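Local coordinates for protein 3-hydroxy-3-methylglutaryl-CoA lyase (Acinetobacter baumannii, PDB 6NDS) that is a TIM-barrel lyase of the HMGL-like family that binds a zinc ion and coenzyme A, at residues Thr152-Pro157 with Lys197-His202; Ser169-Tyr174 with His180-Ala185; Ser201-Leu206 with Glu210-His215. All coordinates share one frame; numbering follows the deposited sequence.

Contact 1: Thr152-Pro157 with Lys197-His202. With ACT (acetate ion), chain E.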
ATOM      1  N   THR A 152     -10.805  14.685   8.885  1.00 21.78           N
ATOM      2  CA  THR A 152      -9.583  14.761   9.695  1.00 21.02           C
ATOM      3  C   THR A 152      -9.731  14.029  11.029  1.00 22.44           C
ATOM      4  O   THR A 152      -9.233  14.493  12.058  1.00 22.74           O
ATOM      5  CB  THR A 152      -9.128  16.219   9.910  1.00 27.24           C
ATOM      6  OG1 THR A 152     -10.092  16.955  10.679  1.00 28.37           O
ATOM      7  CG2 THR A 152      -8.924  16.930   8.571  1.00 24.87           C
ATOM      8  N   THR A 153     -10.383  12.859  11.010  1.00 20.55           N
ATOM      9  CA  THR A 153     -10.576  12.088  12.238  1.00 23.07           C
ATOM     10  C   THR A 153      -9.244  11.649  12.833  1.00 21.08           C
ATOM     11  O   THR A 153      -9.084  11.601  14.061  1.00 23.65           O
ATOM     12  CB  THR A 153     -11.462  10.867  11.950  1.00 22.40           C
ATOM     13  OG1 THR A 153     -12.829  11.289  11.852  1.00 22.78           O
ATOM     14  CG2 THR A 153     -11.342   9.800  13.047  1.00 20.71           C
ATOM     15  N   PHE A 154      -8.272  11.339  11.977  1.00 20.76           N
ATOM     16  CA  PHE A 154      -7.033  10.702  12.399  1.00 18.46           C
ATOM     17  C   PHE A 154      -5.837  11.653  12.389  1.00 25.04           C
ATOM     18  O   PHE A 154      -4.691  11.198  12.506  1.00 26.76           O
ATOM     19  CB  PHE A 154      -6.764   9.483  11.511  1.00 19.61           C
ATOM     20  CG  PHE A 154      -7.903   8.495  11.478  1.00 20.71           C
ATOM     21  CD1 PHE A 154      -7.984   7.475  12.419  1.00 19.56           C
ATOM     22  CD2 PHE A 154      -8.895   8.589  10.516  1.00 20.24           C
ATOM     23  CE1 PHE A 154      -9.042   6.568  12.396  1.00 20.97           C
ATOM     24  CE2 PHE A 154      -9.947   7.685  10.485  1.00 20.47           C
ATOM     25  CZ  PHE A 154     -10.016   6.668  11.429  1.00 19.62           C
ATOM     26  N   GLY A 155      -6.072  12.952  12.269  1.00 21.86           N
ATOM     27  CA  GLY A 155      -5.017  13.944  12.180  1.00 21.70           C
ATOM     28  C   GLY A 155      -5.355  14.943  11.088  1.00 21.77           C
ATOM     29  O   GLY A 155      -6.170  14.686  10.204  1.00 24.53           O
ATOM     30  N   CYS A 156      -4.715  16.108  11.166  1.00 22.68           N
ATOM     31  CA  CYS A 156      -4.980  17.244  10.300  1.00 23.26           C
ATOM     32  C   CYS A 156      -3.684  17.748   9.680  1.00 23.66           C
ATOM     33  O   CYS A 156      -2.664  17.855  10.372  1.00 25.43           O
ATOM     34  CB  CYS A 156      -5.643  18.366  11.105  1.00 23.54           C
ATOM     35  SG  CYS A 156      -5.790  19.941  10.230  1.00 27.57           S
ATOM     36  N   PRO A 157      -3.690  18.065   8.379  1.00 25.85           N
ATOM     37  CA  PRO A 157      -2.468  18.590   7.748  1.00 25.62           C
ATOM     38  C   PRO A 157      -2.058  19.965   8.262  1.00 25.19           C
ATOM     39  O   PRO A 157      -0.910  20.378   8.037  1.00 27.92           O
ATOM     40  CB  PRO A 157      -2.838  18.645   6.257  1.00 26.93           C
ATOM     41  CG  PRO A 157      -4.341  18.813   6.260  1.00 27.11           C
ATOM     42  CD  PRO A 157      -4.823  17.990   7.436  1.00 25.22           C
ATOM     43  N   LYS A 197      -7.477   0.821  15.146  1.00 22.51           N
ATOM     44  CA  LYS A 197      -8.177  -0.155  15.985  1.00 23.22           C
ATOM     45  C   LYS A 197      -8.771   0.508  17.224  1.00 22.49           C
ATOM     46  O   LYS A 197      -9.907   0.206  17.616  1.00 28.15           O
ATOM     47  CB  LYS A 197      -7.240  -1.305  16.363  1.00 23.78           C
ATOM     48  CG  LYS A 197      -6.986  -2.256  15.184  1.00 25.91           C
ATOM     49  CD  LYS A 197      -6.211  -3.492  15.612  1.00 27.83           C
ATOM     50  CE  LYS A 197      -6.005  -4.452  14.437  1.00 28.38           C
ATOM     51  NZ  LYS A 197      -5.448  -5.766  14.912  1.00 35.64           N
ATOM     52  N   ARG A 198      -8.034   1.443  17.837  1.00 21.85           N
ATOM     53  CA  ARG A 198      -8.518   2.106  19.042  1.00 25.56           C
ATOM     54  C   ARG A 198      -9.755   2.949  18.751  1.00 25.42           C
ATOM     55  O   ARG A 198     -10.759   2.868  19.473  1.00 26.63           O
ATOM     56  CB  ARG A 198      -7.404   2.961  19.645  1.00 28.63           C
ATOM     57  CG  ARG A 198      -7.847   3.832  20.802  1.00 33.33           C
ATOM     58  CD  ARG A 198      -6.659   4.535  21.455  1.00 33.41           C
ATOM     59  NE  ARG A 198      -6.005   5.496  20.564  1.00 32.23           N
ATOM     60  CZ  ARG A 198      -4.834   5.289  19.959  1.00 34.99           C
ATOM     61  NH1 ARG A 198      -4.174   4.149  20.136  1.00 33.82           N
ATOM     62  NH2 ARG A 198      -4.315   6.229  19.183  1.00 30.06           N
ATOM     63  N   ILE A 199      -9.704   3.761  17.693  1.00 21.75           N
ATOM     64  CA  ILE A 199     -10.818   4.655  17.394  1.00 23.81           C
ATOM     65  C   ILE A 199     -12.032   3.860  16.926  1.00 23.61           C
ATOM     66  O   ILE A 199     -13.161   4.117  17.366  1.00 24.54           O
ATOM     67  CB  ILE A 199     -10.401   5.719  16.360  1.00 24.03           C
ATOM     68  CG1 ILE A 199      -9.432   6.732  16.994  1.00 26.79           C
ATOM     69  CG2 ILE A 199     -11.639   6.431  15.811  1.00 27.14           C
ATOM     70  CD1 ILE A 199      -8.861   7.780  16.012  1.00 25.25           C
ATOM     71  N   VAL A 200     -11.825   2.883  16.038  1.00 21.57           N
ATOM     72  CA  VAL A 200     -12.955   2.121  15.517  1.00 21.75           C
ATOM     73  C   VAL A 200     -13.604   1.289  16.620  1.00 26.03           C
ATOM     74  O   VAL A 200     -14.837   1.196  16.694  1.00 24.76           O
ATOM     75  CB  VAL A 200     -12.520   1.246  14.330  1.00 19.87           C
ATOM     76  CG1 VAL A 200     -13.625   0.261  13.971  1.00 23.52           C
ATOM     77  CG2 VAL A 200     -12.170   2.123  13.119  1.00 24.16           C
ATOM     78  N   SER A 201     -12.796   0.649  17.474  1.00 24.89           N
ATOM     79  CA  SER A 201     -13.371  -0.097  18.592  1.00 25.34           C
ATOM     80  C   SER A 201     -14.261   0.796  19.434  1.00 27.04           C
ATOM     81  O   SER A 201     -15.355   0.387  19.842  1.00 28.02           O
ATOM     82  CB  SER A 201     -12.272  -0.714  19.460  1.00 31.05           C
ATOM     83  OG  SER A 201     -11.525  -1.664  18.719  1.00 36.84           O
ATOM     84  N   HIS A 202     -13.822   2.025  19.696  1.00 24.82           N
ATOM     85  CA  HIS A 202     -14.615   2.891  20.560  1.00 30.66           C
ATOM     86  C   HIS A 202     -15.891   3.341  19.860  1.00 31.85           C
ATOM     87  O   HIS A 202     -16.969   3.340  20.466  1.00 29.13           O
ATOM     88  CB  HIS A 202     -13.792   4.094  21.014  1.00 31.04           C
ATOM     89  CG  HIS A 202     -14.537   5.015  21.931  1.00 42.17           C
ATOM     90  ND1 HIS A 202     -14.673   4.773  23.281  1.00 51.90           N
ATOM     91  CD2 HIS A 202     -15.214   6.162  21.686  1.00 49.32           C
ATOM     92  CE1 HIS A 202     -15.381   5.742  23.832  1.00 49.11           C
ATOM     93  NE2 HIS A 202     -15.721   6.598  22.886  1.00 48.49           N
TER
HETATM   94  C   ACT E 504      -0.876   4.864  18.353  1.00 57.15           C
HETATM   95  O   ACT E 504      -1.346   5.806  17.654  1.00 50.71           O
HETATM   96  OXT ACT E 504      -1.182   4.518  19.530  1.00 58.22           O
HETATM   97  CH3 ACT E 504       0.235   3.998  17.688  1.00 47.53           C
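T153 and F154 bring the loop that follows strand 145-151 against I199 of helix 193-203, from a type I beta turn running from T152 to G155. T152 opens the turn and points elsewhere, its OG1 being hydrogen-bonded to the backbone N of S114. T153 comes next: its methyl CG2 stands 4.4 Å from I199 CD1, while its hydroxyl OG1 is hydrogen-bonded to V150 O. The same CG2 lies 3.5 Å above the plane of the F154 ring, over its centre, so two consecutive side chains of the turn are packed on each other.

F154 makes the closest approach. With CG set anti to the carbonyl carbon (chi1 -55°), the ring swings nearer to the helix, where CD1 is 3.7 Å and CE1 3.8 Å from I199 CD1. The methyl meets the ring obliquely. F154 O accepts a hydrogen bond from Q195 NE2 of the same helix. At the end of the segment, P157 forms backbone hydrogen bonds with the second subunit and packs on H310 of that subunit.

On the helix, R198 turns from this apolar patch: NH1 donates to OXT of an acetate ion, probably from the crystallisation liquor, at 3.1 Å, and E164 supplies a salt bridge. I199 CD1 thus meets both the T153 methyl and the F154 ring, a buried contact resting on apolar packing without a hydrogen bond between the segments.

Contact 2: Ser169-Tyr174 with His180-Ala185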
ATOM      1  N   SER A 169     -17.052  13.359  20.432  1.00 26.77           N
ATOM      2  CA  SER A 169     -18.061  14.376  20.709  1.00 29.48           C
ATOM      3  C   SER A 169     -18.826  14.755  19.447  1.00 30.16           C
ATOM      4  O   SER A 169     -20.044  14.972  19.491  1.00 32.20           O
ATOM      5  CB  SER A 169     -17.396  15.605  21.327  1.00 37.07           C
ATOM      6  OG  SER A 169     -18.331  16.648  21.518  1.00 46.39           O
ATOM      7  N   LEU A 170     -18.127  14.842  18.313  1.00 28.18           N
ATOM      8  CA  LEU A 170     -18.791  15.164  17.054  1.00 27.36           C
ATOM      9  C   LEU A 170     -19.691  14.021  16.599  1.00 27.12           C
ATOM     10  O   LEU A 170     -20.806  14.254  16.127  1.00 26.74           O
ATOM     11  CB  LEU A 170     -17.748  15.496  15.988  1.00 26.36           C
ATOM     12  CG  LEU A 170     -16.896  16.727  16.308  1.00 31.26           C
ATOM     13  CD1 LEU A 170     -15.685  16.795  15.380  1.00 30.75           C
ATOM     14  CD2 LEU A 170     -17.717  18.001  16.219  1.00 34.18           C
ATOM     15  N   VAL A 171     -19.223  12.779  16.731  1.00 27.70           N
ATOM     16  CA  VAL A 171     -20.082  11.633  16.437  1.00 25.57           C
ATOM     17  C   VAL A 171     -21.344  11.681  17.294  1.00 29.88           C
ATOM     18  O   VAL A 171     -22.463  11.490  16.800  1.00 30.03           O
ATOM     19  CB  VAL A 171     -19.316  10.315  16.644  1.00 24.80           C
ATOM     20  CG1 VAL A 171     -20.291   9.141  16.562  1.00 25.77           C
ATOM     21  CG2 VAL A 171     -18.202  10.171  15.607  1.00 23.74           C
ATOM     22  N   GLU A 172     -21.184  11.943  18.597  1.00 26.93           N
ATOM     23  CA  GLU A 172     -22.346  12.007  19.480  1.00 29.61           C
ATOM     24  C   GLU A 172     -23.306  13.118  19.064  1.00 30.78           C
ATOM     25  O   GLU A 172     -24.529  12.972  19.189  1.00 30.93           O
ATOM     26  CB  GLU A 172     -21.894  12.198  20.930  1.00 32.56           C
ATOM     27  CG  GLU A 172     -21.222  10.975  21.531  1.00 41.12           C
ATOM     28  CD  GLU A 172     -20.745  11.210  22.950  1.00 61.17           C
ATOM     29  OE1 GLU A 172     -20.850  10.274  23.769  1.00 69.98           O
ATOM     30  OE2 GLU A 172     -20.267  12.327  23.248  1.00 63.45           O
ATOM     31  N   HIS A 173     -22.775  14.236  18.567  1.00 30.57           N
ATOM     32  CA  HIS A 173     -23.645  15.321  18.119  1.00 31.39           C
ATOM     33  C   HIS A 173     -24.461  14.896  16.901  1.00 29.33           C
ATOM     34  O   HIS A 173     -25.652  15.214  16.801  1.00 31.05           O
ATOM     35  CB  HIS A 173     -22.810  16.564  17.811  1.00 31.89           C
ATOM     36  CG  HIS A 173     -23.594  17.839  17.774  1.00 36.27           C
ATOM     37  ND1 HIS A 173     -24.969  17.872  17.653  1.00 41.69           N
ATOM     38  CD2 HIS A 173     -23.192  19.131  17.841  1.00 39.57           C
ATOM     39  CE1 HIS A 173     -25.377  19.130  17.649  1.00 40.44           C
ATOM     40  NE2 HIS A 173     -24.320  19.914  17.761  1.00 43.42           N
ATOM     41  N   TYR A 174     -23.839  14.179  15.965  1.00 26.72           N
ATOM     42  CA  TYR A 174     -24.595  13.605  14.857  1.00 24.27           C
ATOM     43  C   TYR A 174     -25.720  12.709  15.369  1.00 29.14           C
ATOM     44  O   TYR A 174     -26.862  12.794  14.900  1.00 29.47           O
ATOM     45  CB  TYR A 174     -23.660  12.820  13.941  1.00 22.96           C
ATOM     46  CG  TYR A 174     -22.970  13.619  12.858  1.00 24.07           C
ATOM     47  CD1 TYR A 174     -23.679  14.461  12.006  1.00 25.51           C
ATOM     48  CD2 TYR A 174     -21.598  13.503  12.667  1.00 23.15           C
ATOM     49  CE1 TYR A 174     -23.028  15.167  10.992  1.00 21.46           C
ATOM     50  CE2 TYR A 174     -20.946  14.198  11.672  1.00 21.63           C
ATOM     51  CZ  TYR A 174     -21.662  15.034  10.837  1.00 22.06           C
ATOM     52  OH  TYR A 174     -20.993  15.710   9.835  1.00 22.98           O
ATOM     53  N   HIS A 180     -27.451   8.363  12.604  1.00 36.02           N
ATOM     54  CA  HIS A 180     -26.707   7.254  13.184  1.00 34.29           C
ATOM     55  C   HIS A 180     -25.772   6.578  12.193  1.00 30.04           C
ATOM     56  O   HIS A 180     -24.954   5.750  12.607  1.00 31.36           O
ATOM     57  CB  HIS A 180     -27.666   6.213  13.783  1.00 38.89           C
ATOM     58  CG  HIS A 180     -28.245   6.617  15.107  1.00 42.36           C
ATOM     59  ND1 HIS A 180     -27.924   5.977  16.286  1.00 43.73           N
ATOM     60  CD2 HIS A 180     -29.121   7.597  15.436  1.00 49.35           C
ATOM     61  CE1 HIS A 180     -28.577   6.545  17.285  1.00 49.65           C
ATOM     62  NE2 HIS A 180     -29.311   7.529  16.796  1.00 48.04           N
ATOM     63  N   ASN A 181     -25.850   6.917  10.909  1.00 25.30           N
ATOM     64  CA  ASN A 181     -24.832   6.484   9.960  1.00 24.07           C
ATOM     65  C   ASN A 181     -23.711   7.513   9.944  1.00 23.79           C
ATOM     66  O   ASN A 181     -23.949   8.702   9.684  1.00 23.66           O
ATOM     67  CB  ASN A 181     -25.420   6.286   8.565  1.00 25.05           C
ATOM     68  CG  ASN A 181     -26.171   4.974   8.442  1.00 30.83           C
ATOM     69  OD1 ASN A 181     -26.503   4.343   9.441  1.00 40.33           O
ATOM     70  ND2 ASN A 181     -26.427   4.548   7.213  1.00 32.51           N
ATOM     71  N   ILE A 182     -22.487   7.046  10.196  1.00 21.07           N
ATOM     72  CA  ILE A 182     -21.330   7.895  10.458  1.00 22.23           C
ATOM     73  C   ILE A 182     -20.174   7.450   9.575  1.00 21.75           C
ATOM     74  O   ILE A 182     -19.906   6.249   9.454  1.00 20.69           O
ATOM     75  CB  ILE A 182     -20.913   7.817  11.951  1.00 19.59           C
ATOM     76  CG1 ILE A 182     -22.056   8.256  12.872  1.00 26.05           C
ATOM     77  CG2 ILE A 182     -19.644   8.616  12.203  1.00 24.38           C
ATOM     78  CD1 ILE A 182     -22.503   9.683  12.656  1.00 29.49           C
ATOM     79  N   THR A 183     -19.476   8.408   8.973  1.00 17.43           N
ATOM     80  CA  THR A 183     -18.209   8.139   8.300  1.00 18.21           C
ATOM     81  C   THR A 183     -17.072   8.794   9.068  1.00 20.42           C
ATOM     82  O   THR A 183     -17.138   9.986   9.384  1.00 20.63           O
ATOM     83  CB  THR A 183     -18.215   8.665   6.865  1.00 20.21           C
ATOM     84  OG1 THR A 183     -19.214   7.964   6.105  1.00 19.14           O
ATOM     85  CG2 THR A 183     -16.826   8.494   6.185  1.00 19.72           C
ATOM     86  N   LEU A 184     -16.025   8.022   9.349  1.00 18.72           N
ATOM     87  CA  LEU A 184     -14.774   8.575   9.855  1.00 18.34           C
ATOM     88  C   LEU A 184     -13.789   8.630   8.701  1.00 17.86           C
ATOM     89  O   LEU A 184     -13.452   7.588   8.120  1.00 19.17           O
ATOM     90  CB  LEU A 184     -14.207   7.733  10.997  1.00 20.01           C
ATOM     91  CG  LEU A 184     -15.163   7.512  12.154  1.00 19.22           C
ATOM     92  CD1 LEU A 184     -14.495   6.611  13.201  1.00 24.66           C
ATOM     93  CD2 LEU A 184     -15.588   8.852  12.764  1.00 20.03           C
ATOM     94  N   ALA A 185     -13.309   9.828   8.384  1.00 18.04           N
ATOM     95  CA  ALA A 185     -12.469  10.022   7.209  1.00 16.94           C
ATOM     96  C   ALA A 185     -11.049  10.406   7.607  1.00 17.52           C
ATOM     97  O   ALA A 185     -10.850  11.322   8.414  1.00 21.63           O
ATOM     98  CB  ALA A 185     -13.080  11.085   6.290  1.00 19.44           C
TER
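I182 reaches from strand 182-186 into the side of helix 164-176; its branches share V171, and its tip goes on to Y174. Its CB points toward the helix, and from there the chain forks. The shorter branch, CG2, lies anti to the backbone N and ends 4.0 Å from V171 CG2, a meeting of two methyl groups. Along the longer branch, CG1 passes 4.2 Å from the other methyl of valine, V171 CG1, so that the two beta-branched side chains cross obliquely with both of their forks engaged. A second bend (chi2 -61°) then directs the tip, CD1, to the next turn of the helix. There it settles 3.6 Å from Y174 CB, and it also lies 3.9 Å from Y174 CD2, approaching the ring obliquely near its root.

The helix and strand are consecutive elements of a beta-alpha-beta crossover, strand 145-151, helix 164-176 and strand 182-186, the repeating pattern of a TIM barrel. The axes of the two short segments come within 10.0 Å of each other and run at 157°, close to antiparallel, as expected where the chain leaves a helix and returns along the neighbouring parallel strand.

Two residues on, L184 touches the same valine methyl. Its CD2 comes 4.1 Å from V171 CG2, the two side chains crossing at about a right angle, and V171 CG2 thereby sits over both I182 CG2 and L184 CD2. The far end of the tyrosine belongs to the preceding strand: Y174 OH is hydrogen-bonded to T149 O, and F130 meets its ring at an inclined angle. L184 also touches I199 and V203 of the following helix, 193-203.

Contact 3: Ser201-Leu206 with Glu210-His215. With ZN (zinc ion), chain H.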
ATOM      1  N   SER A 201     -12.796   0.649  17.474  1.00 24.89           N
ATOM      2  CA  SER A 201     -13.371  -0.097  18.592  1.00 25.34           C
ATOM      3  C   SER A 201     -14.261   0.796  19.434  1.00 27.04           C
ATOM      4  O   SER A 201     -15.355   0.387  19.842  1.00 28.02           O
ATOM      5  CB  SER A 201     -12.272  -0.714  19.460  1.00 31.05           C
ATOM      6  OG  SER A 201     -11.525  -1.664  18.719  1.00 36.84           O
ATOM      7  N   HIS A 202     -13.822   2.025  19.696  1.00 24.82           N
ATOM      8  CA  HIS A 202     -14.615   2.891  20.560  1.00 30.66           C
ATOM      9  C   HIS A 202     -15.891   3.341  19.860  1.00 31.85           C
ATOM     10  O   HIS A 202     -16.969   3.340  20.466  1.00 29.13           O
ATOM     11  CB  HIS A 202     -13.792   4.094  21.014  1.00 31.04           C
ATOM     12  CG  HIS A 202     -14.537   5.015  21.931  1.00 42.17           C
ATOM     13  ND1 HIS A 202     -14.673   4.773  23.281  1.00 51.90           N
ATOM     14  CD2 HIS A 202     -15.214   6.162  21.686  1.00 49.32           C
ATOM     15  CE1 HIS A 202     -15.381   5.742  23.832  1.00 49.11           C
ATOM     16  NE2 HIS A 202     -15.721   6.598  22.886  1.00 48.49           N
ATOM     17  N   VAL A 203     -15.797   3.716  18.582  1.00 27.30           N
ATOM     18  CA  VAL A 203     -16.994   4.179  17.893  1.00 28.48           C
ATOM     19  C   VAL A 203     -17.995   3.039  17.739  1.00 32.17           C
ATOM     20  O   VAL A 203     -19.208   3.260  17.825  1.00 30.59           O
ATOM     21  CB  VAL A 203     -16.628   4.830  16.543  1.00 30.82           C
ATOM     22  CG1 VAL A 203     -17.874   5.191  15.776  1.00 28.36           C
ATOM     23  CG2 VAL A 203     -15.812   6.087  16.786  1.00 34.91           C
ATOM     24  N   LEU A 204     -17.520   1.803  17.558  1.00 26.94           N
ATOM     25  CA  LEU A 204     -18.430   0.655  17.510  1.00 28.11           C
ATOM     26  C   LEU A 204     -19.068   0.323  18.859  1.00 35.25           C
ATOM     27  O   LEU A 204     -19.891  -0.598  18.919  1.00 32.71           O
ATOM     28  CB  LEU A 204     -17.704  -0.576  16.959  1.00 29.02           C
ATOM     29  CG  LEU A 204     -17.405  -0.460  15.458  1.00 28.61           C
ATOM     30  CD1 LEU A 204     -16.587  -1.652  14.960  1.00 26.21           C
ATOM     31  CD2 LEU A 204     -18.689  -0.298  14.636  1.00 29.89           C
ATOM     32  N   SER A 205     -18.717   1.020  19.940  1.00 33.40           N
ATOM     33  CA  SER A 205     -19.514   0.946  21.158  1.00 37.21           C
ATOM     34  C   SER A 205     -20.670   1.938  21.147  1.00 39.98           C
ATOM     35  O   SER A 205     -21.525   1.887  22.039  1.00 38.47           O
ATOM     36  CB  SER A 205     -18.637   1.198  22.389  1.00 36.70           C
ATOM     37  OG  SER A 205     -18.366   2.580  22.541  1.00 42.28           O
ATOM     38  N   LEU A 206     -20.700   2.844  20.170  1.00 35.13           N
ATOM     39  CA  LEU A 206     -21.766   3.820  19.977  1.00 37.57           C
ATOM     40  C   LEU A 206     -22.706   3.453  18.839  1.00 35.46           C
ATOM     41  O   LEU A 206     -23.918   3.664  18.951  1.00 35.26           O
ATOM     42  CB  LEU A 206     -21.176   5.206  19.692  1.00 37.57           C
ATOM     43  CG  LEU A 206     -20.230   5.807  20.730  1.00 42.96           C
ATOM     44  CD1 LEU A 206     -19.555   7.053  20.171  1.00 44.49           C
ATOM     45  CD2 LEU A 206     -20.986   6.131  22.007  1.00 48.49           C
ATOM     46  N   GLU A 210     -23.221  -1.945  10.739  1.00 26.94           N
ATOM     47  CA  GLU A 210     -24.040  -1.531   9.611  1.00 23.22           C
ATOM     48  C   GLU A 210     -24.101  -0.015   9.463  1.00 25.78           C
ATOM     49  O   GLU A 210     -24.541   0.474   8.420  1.00 25.31           O
ATOM     50  CB  GLU A 210     -25.456  -2.100   9.743  1.00 28.36           C
ATOM     51  N   GLN A 211     -23.661   0.738  10.474  1.00 27.27           N
ATOM     52  CA  GLN A 211     -23.785   2.188  10.477  1.00 23.86           C
ATOM     53  C   GLN A 211     -22.475   2.931  10.251  1.00 25.91           C
ATOM     54  O   GLN A 211     -22.513   4.103   9.865  1.00 24.34           O
ATOM     55  CB  GLN A 211     -24.401   2.653  11.809  1.00 25.40           C
ATOM     56  CG  GLN A 211     -25.866   2.226  11.949  1.00 27.15           C
ATOM     57  CD  GLN A 211     -26.423   2.328  13.365  1.00 34.30           C
ATOM     58  OE1 GLN A 211     -25.752   2.008  14.351  1.00 30.93           O
ATOM     59  NE2 GLN A 211     -27.677   2.751  13.465  1.00 35.86           N
ATOM     60  N   LEU A 212     -21.331   2.295  10.473  1.00 21.69           N
ATOM     61  CA  LEU A 212     -20.032   2.964  10.410  1.00 20.91           C
ATOM     62  C   LEU A 212     -19.365   2.765   9.057  1.00 20.54           C
ATOM     63  O   LEU A 212     -19.171   1.623   8.627  1.00 23.27           O
ATOM     64  CB  LEU A 212     -19.100   2.425  11.495  1.00 23.10           C
ATOM     65  CG  LEU A 212     -17.650   2.912  11.482  1.00 24.54           C
ATOM     66  CD1 LEU A 212     -17.622   4.399  11.758  1.00 22.87           C
ATOM     67  CD2 LEU A 212     -16.813   2.154  12.531  1.00 25.33           C
ATOM     68  N   THR A 213     -18.961   3.870   8.417  1.00 18.42           N
ATOM     69  CA  THR A 213     -18.089   3.843   7.246  1.00 17.69           C
ATOM     70  C   THR A 213     -16.705   4.368   7.613  1.00 21.23           C
ATOM     71  O   THR A 213     -16.577   5.367   8.330  1.00 19.53           O
ATOM     72  CB  THR A 213     -18.650   4.701   6.092  1.00 20.54           C
ATOM     73  OG1 THR A 213     -19.919   4.182   5.662  1.00 23.12           O
ATOM     74  CG2 THR A 213     -17.686   4.698   4.879  1.00 20.14           C
ATOM     75  N   LEU A 214     -15.663   3.702   7.113  1.00 16.59           N
ATOM     76  CA  LEU A 214     -14.300   4.211   7.182  1.00 18.09           C
ATOM     77  C   LEU A 214     -13.883   4.681   5.795  1.00 18.71           C
ATOM     78  O   LEU A 214     -14.080   3.965   4.805  1.00 18.90           O
ATOM     79  CB  LEU A 214     -13.315   3.143   7.672  1.00 16.19           C
ATOM     80  CG  LEU A 214     -13.150   2.907   9.176  1.00 21.79           C
ATOM     81  CD1 LEU A 214     -12.821   4.208   9.899  1.00 25.35           C
ATOM     82  CD2 LEU A 214     -14.374   2.247   9.762  1.00 28.55           C
ATOM     83  N   HIS A 215     -13.281   5.869   5.732  1.00 17.08           N
ATOM     84  CA  HIS A 215     -12.901   6.521   4.475  1.00 15.66           C
ATOM     85  C   HIS A 215     -11.409   6.861   4.554  1.00 18.86           C
ATOM     86  O   HIS A 215     -11.029   7.906   5.085  1.00 18.31           O
ATOM     87  CB  HIS A 215     -13.792   7.746   4.307  1.00 15.99           C
ATOM     88  CG  HIS A 215     -13.494   8.600   3.109  1.00 18.80           C
ATOM     89  ND1 HIS A 215     -14.379   8.727   2.058  1.00 18.55           N
ATOM     90  CD2 HIS A 215     -12.465   9.443   2.839  1.00 19.11           C
ATOM     91  CE1 HIS A 215     -13.888   9.577   1.172  1.00 22.54           C
ATOM     92  NE2 HIS A 215     -12.725  10.024   1.618  1.00 21.17           N
TER
HETATM   93 ZN    ZN H 507     -11.872  11.920   0.964  1.00 25.69          ZN
HETATM   94  O   HOH W   1     -11.105  13.829   0.140  1.00 25.41           O
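L212, at the start of strand 212-216, meets V203 at the end of helix 193-203 and L204 just past it, using both of its methyl groups, and all direct contact between the segments is apolar. CD2 touches L204 CD2 at 3.7 Å, and CD1 reaches V203 CG1 at 4.1 Å; each pair of side chains crosses at about a right angle. L212 CG stands anti to the backbone N (chi1 174°), and chi2 of 65° then turns CD1 to V203 and CD2 to L204.

Hydrogen bonding serves the turn just past the helix. H202 O accepts from S205 OG at 2.6 Å, in the carbonyl plane, and from S205 N at 3.0 Å, so one carbonyl is gripped twice by a single residue.

Metal binding occupies the other end of the strand. H215 NE2 binds the zinc ion at 2.2 Å, with a water and, among others, D25 and H217, while H215 ND1 is hydrogen-bonded to D239 OD2, which, with the zinc on NE2, would hold the ring's rotation.

Strand 182-186, helix 193-203 and strand 212-216 form a beta-alpha-beta unit of a TIM barrel, a fold whose active-site residues lie at the C-terminal ends of the strands.

Overall arrangement
Together the three contacts cover successive beta-alpha units of one barrel wall. Contacts 2 and 3, with centres 9 Å apart, are joined through neighbouring parallel strands: I182 O lies 2.8 Å from T213 N, and L184 N 2.9 Å from T213 O, both probable hydrogen bonds. Contact 1 lies 12 Å from contact 2 and 11 Å from contact 3, between centres, and shares helix 193-203 with contact 3. A probable hydrogen bond of 3.1 Å from T153 N to A185 O ties it to contact 2, and V200 and F154 both pack on L214. Only contact 3 includes a zinc ligand; the side chain of F154 is about 11 Å from the zinc ion, and that of Y174 about 10 Å from coenzyme A.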